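Local coordinates for protein 2,3-dihydroxybenzoate-AMP ligase (Mycobacterium smegmatis, PDB 5KEI) that belongs to the AMP-binding (ANL) superfamily of enzymes, whose members pair a large N-terminal domain with a small C-terminal one, at residues N417-A420 with A421-S425; L477-P480 with S481-A484; D281-P284 with E285-F288; L305-L308 with W309-C313; V50-T53 with A54-W58. All coordinates share one frame; numbering follows the deposited sequence.

Contact 1. Residues N417-A420 with A421-S425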
loop_
_atom_site.group_PDB
_atom_site.type_symbol
_atom_site.label_atom_id
_atom_site.label_comp_id
_atom_site.label_asym_id
_atom_site.label_seq_id
_atom_site.Cartn_x
_atom_site.Cartn_y
_atom_site.Cartn_z
ATOM N N ASN A 417 -14.341 -0.250 3.319
ATOM C CA ASN A 417 -15.461 0.678 3.194
ATOM C C ASN A 417 -15.514 1.282 1.795
ATOM O O ASN A 417 -15.438 2.496 1.626
ATOM C CB ASN A 417 -15.340 1.773 4.250
ATOM C CG ASN A 417 -16.598 2.593 4.389
ATOM O OD1 ASN A 417 -17.674 2.169 3.983
ATOM N ND2 ASN A 417 -16.472 3.767 4.981
ATOM N N ALA A 418 -15.581 0.420 0.787
ATOM C CA ALA A 418 -15.504 0.868 -0.599
ATOM C C ALA A 418 -16.227 -0.118 -1.505
ATOM O O ALA A 418 -15.634 -0.689 -2.425
ATOM C CB ALA A 418 -14.042 1.029 -1.031
ATOM N N GLU A 419 -17.514 -0.311 -1.226
ATOM C CA GLU A 419 -18.327 -1.326 -1.897
ATOM C C GLU A 419 -18.346 -1.192 -3.433
ATOM O O GLU A 419 -18.231 -2.197 -4.145
ATOM C CB GLU A 419 -19.746 -1.281 -1.335
ATOM C CG GLU A 419 -20.686 -2.274 -1.942
ATOM C CD GLU A 419 -22.104 -2.123 -1.401
ATOM O OE1 GLU A 419 -22.321 -1.270 -0.507
ATOM O OE2 GLU A 419 -22.999 -2.854 -1.879
ATOM N N ALA A 420 -18.467 0.036 -3.941
ATOM C CA ALA A 420 -18.431 0.263 -5.388
ATOM C C ALA A 420 -17.057 -0.115 -5.970
ATOM O O ALA A 420 -16.975 -0.796 -6.991
ATOM C CB ALA A 420 -18.777 1.711 -5.721
ATOM N N ALA A 421 -15.980 0.311 -5.316
ATOM C CA ALA A 421 -14.637 -0.063 -5.780
ATOM C C ALA A 421 -14.421 -1.580 -5.738
ATOM O O ALA A 421 -13.732 -2.143 -6.592
ATOM C CB ALA A 421 -13.579 0.644 -4.963
ATOM N N ASN A 422 -15.027 -2.254 -4.766
ATOM C CA ASN A 422 -14.866 -3.700 -4.671
ATOM C C ASN A 422 -15.555 -4.464 -5.792
ATOM O O ASN A 422 -14.959 -5.376 -6.355
ATOM C CB ASN A 422 -15.350 -4.190 -3.321
ATOM C CG ASN A 422 -14.409 -3.802 -2.222
ATOM O OD1 ASN A 422 -13.216 -3.613 -2.475
ATOM N ND2 ASN A 422 -14.917 -3.673 -0.999
ATOM N N GLU A 423 -16.789 -4.092 -6.131
ATOM C CA GLU A 423 -17.464 -4.672 -7.296
ATOM C C GLU A 423 -16.611 -4.549 -8.543
ATOM O O GLU A 423 -16.579 -5.442 -9.384
ATOM C CB GLU A 423 -18.806 -3.996 -7.554
ATOM C CG GLU A 423 -19.862 -4.253 -6.502
ATOM C CD GLU A 423 -21.196 -3.600 -6.852
ATOM O OE1 GLU A 423 -21.331 -3.114 -8.005
ATOM O OE2 GLU A 423 -22.100 -3.583 -5.974
ATOM N N ARG A 424 -15.901 -3.437 -8.633
ATOM C CA ARG A 424 -15.151 -3.067 -9.832
ATOM C C ARG A 424 -13.753 -3.713 -9.901
ATOM O O ARG A 424 -13.292 -4.099 -10.974
ATOM C CB ARG A 424 -15.055 -1.533 -9.883
ATOM C CG ARG A 424 -14.318 -0.935 -11.055
ATOM C CD ARG A 424 -14.245 0.590 -10.932
ATOM N NE ARG A 424 -13.247 1.170 -11.844
ATOM C CZ ARG A 424 -13.477 1.500 -13.118
ATOM N NH1 ARG A 424 -14.679 1.315 -13.662
ATOM N NH2 ARG A 424 -12.501 2.017 -13.857
ATOM N N SER A 425 -13.107 -3.873 -8.746
ATOM C CA SER A 425 -11.690 -4.229 -8.680
ATOM C C SER A 425 -11.384 -5.718 -8.458
ATOM O O SER A 425 -10.221 -6.123 -8.501
ATOM C CB SER A 425 -11.019 -3.424 -7.561
ATOM O OG SER A 425 -11.290 -2.036 -7.673
#

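Contact 2. Residues L477-P480 with S481-A484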
loop_
_atom_site.group_PDB
_atom_site.type_symbol
_atom_site.label_atom_id
_atom_site.label_comp_id
_atom_site.label_asym_id
_atom_site.label_seq_id
_atom_site.Cartn_x
_atom_site.Cartn_y
_atom_site.Cartn_z
ATOM N N LEU A 477 -16.657 8.244 -11.263
ATOM C CA LEU A 477 -16.960 7.492 -10.052
ATOM C C LEU A 477 -16.874 8.340 -8.776
ATOM O O LEU A 477 -17.482 7.989 -7.772
ATOM C CB LEU A 477 -16.024 6.282 -9.942
ATOM C CG LEU A 477 -16.283 5.156 -10.951
ATOM C CD1 LEU A 477 -15.093 4.227 -11.061
ATOM C CD2 LEU A 477 -17.528 4.381 -10.568
ATOM N N THR A 478 -16.155 9.462 -8.810
ATOM C CA THR A 478 -16.074 10.318 -7.625
ATOM C C THR A 478 -17.345 11.121 -7.406
ATOM O O THR A 478 -17.462 11.841 -6.420
ATOM C CB THR A 478 -14.895 11.306 -7.684
ATOM O OG1 THR A 478 -15.171 12.347 -8.633
ATOM C CG2 THR A 478 -13.589 10.575 -8.024
ATOM N N HIS A 479 -18.280 11.014 -8.343
ATOM C CA HIS A 479 -19.626 11.557 -8.182
ATOM C C HIS A 479 -20.452 10.600 -7.314
ATOM O O HIS A 479 -20.460 9.373 -7.545
ATOM C CB HIS A 479 -20.272 11.756 -9.551
ATOM C CG HIS A 479 -21.429 12.701 -9.567
ATOM N ND1 HIS A 479 -22.650 12.399 -9.000
ATOM C CD2 HIS A 479 -21.570 13.928 -10.126
ATOM C CE1 HIS A 479 -23.484 13.408 -9.188
ATOM N NE2 HIS A 479 -22.855 14.347 -9.874
ATOM N N PRO A 480 -21.138 11.150 -6.297
ATOM C CA PRO A 480 -21.983 10.374 -5.375
ATOM C C PRO A 480 -23.164 9.691 -6.069
ATOM O O PRO A 480 -23.723 8.736 -5.533
ATOM C CB PRO A 480 -22.475 11.426 -4.376
ATOM C CG PRO A 480 -22.350 12.731 -5.104
ATOM C CD PRO A 480 -21.128 12.583 -5.960
ATOM N N SER A 481 -23.537 10.169 -7.248
ATOM C CA SER A 481 -24.640 9.561 -7.985
ATOM C C SER A 481 -24.174 8.450 -8.920
ATOM O O SER A 481 -24.972 7.614 -9.330
ATOM C CB SER A 481 -25.410 10.624 -8.776
ATOM O OG SER A 481 -26.097 11.512 -7.902
ATOM N N VAL A 482 -22.887 8.437 -9.249
ATOM C CA VAL A 482 -22.336 7.383 -10.096
ATOM C C VAL A 482 -21.813 6.206 -9.263
ATOM O O VAL A 482 -20.780 6.305 -8.567
ATOM C CB VAL A 482 -21.198 7.906 -10.989
ATOM C CG1 VAL A 482 -20.715 6.806 -11.927
ATOM C CG2 VAL A 482 -21.650 9.127 -11.773
ATOM N N TRP A 483 -22.544 5.096 -9.330
ATOM C CA TRP A 483 -22.138 3.875 -8.658
ATOM C C TRP A 483 -21.035 3.174 -9.436
ATOM O O TRP A 483 -19.936 3.025 -8.925
ATOM C CB TRP A 483 -23.320 2.926 -8.474
ATOM C CG TRP A 483 -22.926 1.688 -7.711
ATOM C CD1 TRP A 483 -22.716 0.436 -8.225
ATOM C CD2 TRP A 483 -22.674 1.592 -6.304
ATOM N NE1 TRP A 483 -22.353 -0.432 -7.220
ATOM C CE2 TRP A 483 -22.326 0.254 -6.026
ATOM C CE3 TRP A 483 -22.720 2.506 -5.243
ATOM C CZ2 TRP A 483 -22.026 -0.197 -4.737
ATOM C CZ3 TRP A 483 -22.425 2.060 -3.966
ATOM C CH2 TRP A 483 -22.079 0.724 -3.725
ATOM N N ALA A 484 -21.356 2.727 -10.653
ATOM C CA ALA A 484 -20.394 2.137 -11.593
ATOM C C ALA A 484 -20.359 2.977 -12.879
ATOM O O ALA A 484 -21.333 3.656 -13.194
ATOM C CB ALA A 484 -20.763 0.694 -11.909
#

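Contact 3. Residues D281-P284 with E285-F288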
loop_
_atom_site.group_PDB
_atom_site.type_symbol
_atom_site.label_atom_id
_atom_site.label_comp_id
_atom_site.label_asym_id
_atom_site.label_seq_id
_atom_site.Cartn_x
_atom_site.Cartn_y
_atom_site.Cartn_z
ATOM N N ASP A 281 16.987 11.859 4.862
ATOM C CA ASP A 281 17.663 12.220 3.636
ATOM C C ASP A 281 18.332 11.009 2.988
ATOM O O ASP A 281 19.454 10.633 3.355
ATOM C CB ASP A 281 18.685 13.317 3.924
ATOM C CG ASP A 281 19.174 14.008 2.665
ATOM O OD1 ASP A 281 18.696 13.671 1.553
ATOM O OD2 ASP A 281 20.023 14.915 2.805
ATOM N N PRO A 282 17.647 10.408 2.005
ATOM C CA PRO A 282 18.134 9.263 1.243
ATOM C C PRO A 282 18.992 9.685 0.028
ATOM O O PRO A 282 19.293 8.850 -0.824
ATOM C CB PRO A 282 16.841 8.601 0.796
ATOM C CG PRO A 282 15.991 9.760 0.475
ATOM C CD PRO A 282 16.341 10.848 1.492
ATOM N N SER A 283 19.378 10.956 -0.049
ATOM C CA SER A 283 20.346 11.397 -1.057
ATOM C C SER A 283 21.718 10.748 -0.802
ATOM O O SER A 283 22.056 10.459 0.343
ATOM C CB SER A 283 20.460 12.919 -1.061
ATOM O OG SER A 283 20.882 13.374 0.205
ATOM N N PRO A 284 22.502 10.514 -1.877
ATOM C CA PRO A 284 23.746 9.732 -1.821
ATOM C C PRO A 284 24.701 10.103 -0.677
ATOM O O PRO A 284 25.115 9.221 0.091
ATOM C CB PRO A 284 24.396 10.033 -3.173
ATOM C CG PRO A 284 23.271 10.293 -4.073
ATOM C CD PRO A 284 22.230 10.995 -3.247
ATOM N N GLU A 285 25.033 11.387 -0.562
ATOM C CA GLU A 285 26.012 11.851 0.422
ATOM C C GLU A 285 25.580 11.529 1.858
ATOM O O GLU A 285 26.368 11.009 2.655
ATOM C CB GLU A 285 26.244 13.357 0.266
ATOM C CG GLU A 285 27.470 13.879 1.029
ATOM C CD GLU A 285 27.932 15.264 0.563
ATOM O OE1 GLU A 285 27.077 16.089 0.158
ATOM O OE2 GLU A 285 29.159 15.519 0.592
ATOM N N ALA A 286 24.323 11.829 2.174
ATOM C CA ALA A 286 23.770 11.565 3.499
ATOM C C ALA A 286 23.581 10.069 3.746
ATOM O O ALA A 286 23.856 9.576 4.845
ATOM C CB ALA A 286 22.452 12.298 3.676
ATOM N N ALA A 287 23.124 9.342 2.729
ATOM C CA ALA A 287 22.894 7.907 2.892
ATOM C C ALA A 287 24.213 7.128 3.028
ATOM O O ALA A 287 24.339 6.299 3.922
ATOM C CB ALA A 287 22.072 7.370 1.744
ATOM N N PHE A 288 25.191 7.407 2.160
ATOM C CA PHE A 288 26.519 6.786 2.269
ATOM C C PHE A 288 27.129 7.034 3.647
ATOM O O PHE A 288 27.859 6.191 4.183
ATOM C CB PHE A 288 27.479 7.317 1.197
ATOM C CG PHE A 288 27.089 6.971 -0.214
ATOM C CD1 PHE A 288 26.142 5.990 -0.479
ATOM C CD2 PHE A 288 27.677 7.633 -1.282
ATOM C CE1 PHE A 288 25.785 5.678 -1.789
ATOM C CE2 PHE A 288 27.325 7.331 -2.588
ATOM C CZ PHE A 288 26.382 6.346 -2.843
#

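Contact 4. Residues L305-L308 with W309-C313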
loop_
_atom_site.group_PDB
_atom_site.type_symbol
_atom_site.label_atom_id
_atom_site.label_comp_id
_atom_site.label_asym_id
_atom_site.label_seq_id
_atom_site.Cartn_x
_atom_site.Cartn_y
_atom_site.Cartn_z
ATOM N N LEU A 305 16.203 6.296 -7.610
ATOM C CA LEU A 305 17.122 6.596 -6.525
ATOM C C LEU A 305 18.292 5.625 -6.481
ATOM O O LEU A 305 19.409 6.005 -6.118
ATOM C CB LEU A 305 16.387 6.590 -5.188
ATOM C CG LEU A 305 17.200 7.167 -4.032
ATOM C CD1 LEU A 305 17.826 8.498 -4.411
ATOM C CD2 LEU A 305 16.348 7.309 -2.785
ATOM N N ALA A 306 18.039 4.371 -6.844
ATOM C CA ALA A 306 19.109 3.387 -6.920
ATOM C C ALA A 306 20.135 3.808 -7.980
ATOM O O ALA A 306 21.347 3.697 -7.768
ATOM C CB ALA A 306 18.548 2.007 -7.227
ATOM N N LYS A 307 19.641 4.304 -9.114
ATOM C CA LYS A 307 20.502 4.729 -10.210
ATOM C C LYS A 307 21.322 5.957 -9.815
ATOM O O LYS A 307 22.512 6.038 -10.106
ATOM C CB LYS A 307 19.670 5.012 -11.476
ATOM C CG LYS A 307 20.492 5.566 -12.626
ATOM C CD LYS A 307 19.844 5.364 -13.997
ATOM C CE LYS A 307 18.496 6.050 -14.150
ATOM N NZ LYS A 307 17.907 5.843 -15.530
ATOM N N LEU A 308 20.679 6.900 -9.136
ATOM C CA LEU A 308 21.362 8.083 -8.628
ATOM C C LEU A 308 22.502 7.712 -7.665
ATOM O O LEU A 308 23.597 8.243 -7.800
ATOM C CB LEU A 308 20.354 9.027 -7.955
ATOM C CG LEU A 308 20.893 10.354 -7.413
ATOM C CD1 LEU A 308 21.366 11.244 -8.538
ATOM C CD2 LEU A 308 19.868 11.079 -6.526
ATOM N N TRP A 309 22.268 6.793 -6.720
ATOM C CA TRP A 309 23.324 6.351 -5.793
ATOM C C TRP A 309 24.499 5.724 -6.504
ATOM O O TRP A 309 25.640 5.907 -6.100
ATOM C CB TRP A 309 22.826 5.308 -4.792
ATOM C CG TRP A 309 21.966 5.790 -3.685
ATOM C CD1 TRP A 309 21.260 6.952 -3.630
ATOM C CD2 TRP A 309 21.705 5.100 -2.458
ATOM N NE1 TRP A 309 20.578 7.031 -2.445
ATOM C CE2 TRP A 309 20.832 5.905 -1.707
ATOM C CE3 TRP A 309 22.127 3.875 -1.925
ATOM C CZ2 TRP A 309 20.364 5.528 -0.446
ATOM C CZ3 TRP A 309 21.678 3.508 -0.679
ATOM C CH2 TRP A 309 20.801 4.333 0.054
ATOM N N ALA A 310 24.197 4.917 -7.515
ATOM C CA ALA A 310 25.210 4.191 -8.275
ATOM C C ALA A 310 26.170 5.156 -8.981
ATOM O O ALA A 310 27.387 5.017 -8.894
ATOM C CB ALA A 310 24.540 3.263 -9.287
ATOM N N GLN A 311 25.618 6.153 -9.663
ATOM C CA GLN A 311 26.451 7.125 -10.344
ATOM C C GLN A 311 26.938 8.189 -9.368
ATOM O O GLN A 311 27.332 9.276 -9.770
ATOM C CB GLN A 311 25.692 7.753 -11.520
ATOM C CG GLN A 311 24.494 8.573 -11.138
ATOM C CD GLN A 311 23.638 8.951 -12.330
ATOM O OE1 GLN A 311 23.579 8.224 -13.326
ATOM N NE2 GLN A 311 22.967 10.097 -12.234
ATOM N N ALA A 312 26.909 7.865 -8.079
ATOM C CA ALA A 312 27.472 8.734 -7.047
ATOM C C ALA A 312 28.768 8.130 -6.568
ATOM O O ALA A 312 29.604 8.812 -5.988
ATOM C CB ALA A 312 26.510 8.912 -5.888
ATOM N N CYS A 313 28.919 6.836 -6.822
ATOM C CA CYS A 313 30.140 6.109 -6.492
ATOM C C CYS A 313 31.121 6.140 -7.666
ATOM O O CYS A 313 30.781 5.746 -8.786
ATOM C CB CYS A 313 29.812 4.661 -6.109
ATOM S SG CYS A 313 29.218 4.447 -4.423
#

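Contact 5. Residues V50-T53 with A54-W58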
loop_
_atom_site.group_PDB
_atom_site.type_symbol
_atom_site.label_atom_id
_atom_site.label_comp_id
_atom_site.label_asym_id
_atom_site.label_seq_id
_atom_site.Cartn_x
_atom_site.Cartn_y
_atom_site.Cartn_z
ATOM N N VAL A 50 4.925 -8.657 17.553
ATOM C CA VAL A 50 6.221 -8.664 16.901
ATOM C C VAL A 50 7.225 -7.923 17.791
ATOM O O VAL A 50 8.340 -8.403 17.981
ATOM C CB VAL A 50 6.171 -8.037 15.488
ATOM C CG1 VAL A 50 7.592 -7.886 14.897
ATOM C CG2 VAL A 50 5.303 -8.877 14.570
ATOM N N LEU A 51 6.828 -6.788 18.369
ATOM C CA LEU A 51 7.728 -6.030 19.250
ATOM C C LEU A 51 7.906 -6.736 20.583
ATOM O O LEU A 51 9.019 -6.820 21.112
ATOM C CB LEU A 51 7.206 -4.614 19.492
ATOM C CG LEU A 51 7.869 -3.768 20.595
ATOM C CD1 LEU A 51 9.396 -3.670 20.460
ATOM C CD2 LEU A 51 7.252 -2.374 20.614
ATOM N N ARG A 52 6.791 -7.243 21.105
ATOM C CA ARG A 52 6.749 -7.927 22.384
ATOM C C ARG A 52 7.687 -9.122 22.379
ATOM O O ARG A 52 8.515 -9.274 23.279
ATOM C CB ARG A 52 5.316 -8.376 22.710
ATOM C CG ARG A 52 5.127 -8.912 24.129
ATOM C CD ARG A 52 5.242 -7.803 25.139
ATOM N NE ARG A 52 4.055 -6.951 25.141
ATOM C CZ ARG A 52 4.009 -5.738 25.682
ATOM N NH1 ARG A 52 5.095 -5.218 26.238
ATOM N NH2 ARG A 52 2.881 -5.036 25.655
ATOM N N THR A 53 7.558 -9.961 21.361
ATOM C CA THR A 53 8.378 -11.165 21.275
ATOM C C THR A 53 9.846 -10.810 21.068
ATOM O O THR A 53 10.721 -11.394 21.703
ATOM C CB THR A 53 7.894 -12.086 20.158
ATOM O OG1 THR A 53 6.552 -12.499 20.448
ATOM C CG2 THR A 53 8.799 -13.321 20.030
ATOM N N ALA A 54 10.101 -9.833 20.201
ATOM C CA ALA A 54 11.442 -9.302 19.997
ATOM C C ALA A 54 12.046 -8.735 21.288
ATOM O O ALA A 54 13.229 -8.899 21.558
ATOM C CB ALA A 54 11.415 -8.229 18.908
ATOM N N ALA A 55 11.228 -8.053 22.075
ATOM C CA ALA A 55 11.670 -7.483 23.341
ATOM C C ALA A 55 12.019 -8.549 24.383
ATOM O O ALA A 55 12.892 -8.317 25.221
ATOM C CB ALA A 55 10.603 -6.549 23.890
ATOM N N ARG A 56 11.346 -9.703 24.339
ATOM C CA ARG A 56 11.668 -10.826 25.233
ATOM C C ARG A 56 12.920 -11.581 24.785
ATOM O O ARG A 56 13.637 -12.147 25.601
ATOM C CB ARG A 56 10.504 -11.827 25.332
ATOM C CG ARG A 56 9.182 -11.303 25.929
ATOM C CD ARG A 56 8.072 -12.370 25.803
ATOM N NE ARG A 56 6.874 -11.859 25.127
ATOM C CZ ARG A 56 5.927 -12.627 24.586
ATOM N NH1 ARG A 56 6.034 -13.951 24.629
ATOM N NH2 ARG A 56 4.880 -12.071 23.980
ATOM N N THR A 57 13.176 -11.597 23.482
ATOM C CA THR A 57 14.262 -12.396 22.919
ATOM C C THR A 57 15.581 -11.636 22.859
ATOM O O THR A 57 16.628 -12.162 23.220
ATOM C CB THR A 57 13.926 -12.883 21.485
ATOM O OG1 THR A 57 12.609 -13.452 21.452
ATOM C CG2 THR A 57 14.942 -13.922 21.031
ATOM N N TRP A 58 15.526 -10.405 22.370
ATOM C CA TRP A 58 16.721 -9.588 22.197
ATOM C C TRP A 58 16.566 -8.269 22.921
ATOM O O TRP A 58 16.623 -7.208 22.285
ATOM C CB TRP A 58 17.001 -9.342 20.714
ATOM C CG TRP A 58 17.076 -10.597 19.932
ATOM C CD1 TRP A 58 18.130 -11.457 19.874
ATOM C CD2 TRP A 58 16.052 -11.152 19.096
ATOM N NE1 TRP A 58 17.827 -12.521 19.059
ATOM C CE2 TRP A 58 16.565 -12.357 18.563
ATOM C CE3 TRP A 58 14.760 -10.752 18.749
ATOM C CZ2 TRP A 58 15.816 -13.168 17.696
ATOM C CZ3 TRP A 58 14.030 -11.544 17.886
ATOM C CH2 TRP A 58 14.558 -12.744 17.371
#

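Contact 1. Residues N417-A420 with A421-S425
Ala418 is the N-cap residue of helix 419-425, and its carbonyl takes the first bond of the helix: Asn422 N donates to Ala418 O at 2.9 Å. Two further backbone bonds follow. Glu423 N reaches Glu419 O at 3.1 Å with an almost straight hydrogen (170°), and Arg424 N reaches Ala420 O at 3.3 Å along a more bent path. Among the side chains, Ser425 OG donates to Ala421 O at 2.7 Å, tilted from the carbonyl plane. Ser425 N serves the same oxygen, which therefore takes two donors from one residue. Asn422 holds its amide back over the helix start, with CG beside its own backbone N (chi1 -72°) and 3.4 Å from Ala418 O; its OD1 accepts from the backbone N of Tyr415. Apolar contact is slight, Ala418 CB meeting Ala421 CB at 4.0 Å at the helix start. The charged groups spread outward. Glu419 and Glu423 reach out as extended chains one turn apart, bringing Glu419 OE2 within 4.3 Å of Glu423 OE2, while Arg424 stretches away to a salt bridge with Glu473. Glu419 and Ala420 also pack on Trp483 of strand 482-492. Two carboxylates this close would probably repel each other; the indole N-H of Trp483, bound by Glu423 OE1, and the nearby positive end of the helix should ease that strain.

Contact 2. Residues L477-P480 with S481-A484
A histidine ring nitrogen serves here as acceptor for the main chain: Ser481 N donates to His479 ND1 at 3.0 Å, two residues on and past Pro480. The N-H points at the edge of the imidazole, only 6° out of the ring plane, which suggests that ND1 carries no proton in this state. With CG anti to the backbone N (chi1 -161°), the His479 ring swings over beside its own carbonyl carbon and in front of the Ser481 amide. Ser481 CB follows, 3.4 Å from His479 CE1 and somewhat off the ring plane. The backbone beneath is a type I beta turn from His479 to Val482, closed by Val482 N to His479 O at 3.1 Å; the donor stands well above the carbonyl plane. Through this turn helix 469-477 passes into strand 482-492, which at Trp483 and Ala484 forms a classic beta bulge, both residues facing Val504 of the neighbouring strand. Apolar contacts accompany the turn. Val482 splits its branches: CG2 touches His479 CB at 3.7 Å, and CG1 meets Leu477 CD2 at 4.2 Å. Leu477 CD2 also presses on the bulge, 3.2 Å from Trp483 O and 3.8 Å from Ala484 CA. Leu515 of helix 512-521 packs on both His479 and Val482, and the ring of His518 meets the imidazole at a steep angle.

Contact 3. Residues D281-P284 with E285-F288
Asp281 OD1 is gripped twice by Ser283, while OD2 of the same carboxylate rests 3.7 Å from Ala286 CB. The Ser283 hydroxyl OG donates to Asp281 OD1 at 2.6 Å and Ser283 N to the same oxygen at 3.2 Å, both from one face and about 50° out of the carboxylate plane. The backbone bond makes an Asx turn. Ser283 OG sits between its own backbone N and carbonyl carbon (chi1 60°), turned back to the aspartate; although Ser283 is the N-cap residue of helix 284-294, its side chain caps no amide. The turn thus leads from the end of strand 275-278 into the helix, which Pro284 begins, a position where the missing N-H costs no helical bond. Ala287 N closes on Ser283 O and Phe288 N on Pro284 O, each at 2.8 Å and nearly straight. Phe288 CG lies beside the backbone N (chi1 -65°), which brings the ring back along the helix so that Pro284 O stands over one face, 3.0 Å above the plane and offset toward the rim at CG. Farther out, Phe288 CE2 touches Pro284 CB at 4.0 Å. Ala312 packs against both of these side chains from the loop just past helix 303-310.

Contact 4. Residues L305-L308 with W309-C313
Leu305 and Trp309 meet one turn apart, Leu305 CD1 lying 3.8 Å from Trp309 CD1 at the pyrrole part of the indole. The indole N-H is satisfied elsewhere: Trp309 NE1 donates to Pro282 O. With its CG beside the backbone N (chi1 -75°), Trp309 also brings CD1 within 3.2 Å of Leu305 O, yet that oxygen has its regular donor in Trp309 N at 3.0 Å. Ala306 O is likewise satisfied by Ala310 N, and Lys307 O by Gln311 N at 3.1 Å with an N-H angle of 167°. There the regular pattern gives way. Gln311 is the first residue to leave helical geometry, and Ala312 N, though 3.3 Å from Leu308 O, is too poorly aligned to bond with it. Ala312 N turns instead to Trp309 O at 3.1 Å, and Cys313 N to Ala310 O at 3.2 Å, both three residues back, so the end of the helix tightens; Cys313 N keeps a weak bond to Trp309 O as well. The Gln311 side chain folds back along the last turn: its CG stands between backbone N and carbonyl carbon (chi1 65°), 3.4 Å from Lys307 O. Its amide then passes obliquely beside Leu308 and Lys307, only loosely near each, while Lys307 NZ makes a long, weak ion pair with Asp337. Within the fold, Ala306 and Ala310 pack on Val341, Leu340 and Ala344 of helix 335-344, and Trp309 enters between helix 284-294, at Ala287, and strand 298-301, at Thr299 and Leu301.

Contact 5. Residues V50-T53 with A54-W58
The Arg56 guanidinium has Thr53 OG1 over one face, 3.9 Å above the plane and off toward the rim, and Arg52 CG at its edge, in plane and 3.2 Å from Arg56 NH2. The guanidinium of Arg52, one turn earlier, is turned only 26° from that of Arg56, but the two do not stack. Arg52 bends away at chi2 and chi3 to salt bridges with Asp77 and Asp81, which should ease the nearness of two like charges. Another flat group follows at the helix end, where Thr57 CG2 sits 3.3 Å above the centre of the Trp58 ring. Thr53 and Thr57 lie side by side, pointing the same way. With Thr57 OG1 beside its backbone N (chi1 -48°), the hydroxyl returns to the preceding turn and donates to Thr53 O at 2.8 Å, from above the carbonyl plane; the backbone bond from Thr57 N to this oxygen is weak. Thr53 OG1 itself bonds to Ser49 O. Earlier in the helix, Ala55 N closes tightly on Leu51 O at 2.7 Å. Helix 49-57 rests its Leu51, Ala54 and Ala55 on helix 73-88, with Leu51 also reaching helix 107-117, and sets Val50 against helix 265-271.

Along the chain the order is contact 5, 3, 4, 1, 2, and in space two pairs touch. Contacts 3 and 4, centres 10 Å apart, follow strands 275-278 and 298-301, parallel and separated by strand 248-251 in the nine-stranded sheet, and helices 284-294 and 303-310 meet through Trp309. Contacts 1 and 2, centres 11 Å apart, join helix 419-425 to the turn before strand 482-492, bringing a segment of the AMP-binding enzyme C-terminal domain onto the helix, whose side chains touch Trp483 and Leu477. Between the two pairs, which lie on opposite sides of the chain's centre, 40 to 44 Å separates the contact centres. Contact 5 stands alone, its centre 30 Å from contact 3 and 47 Å from contact 2.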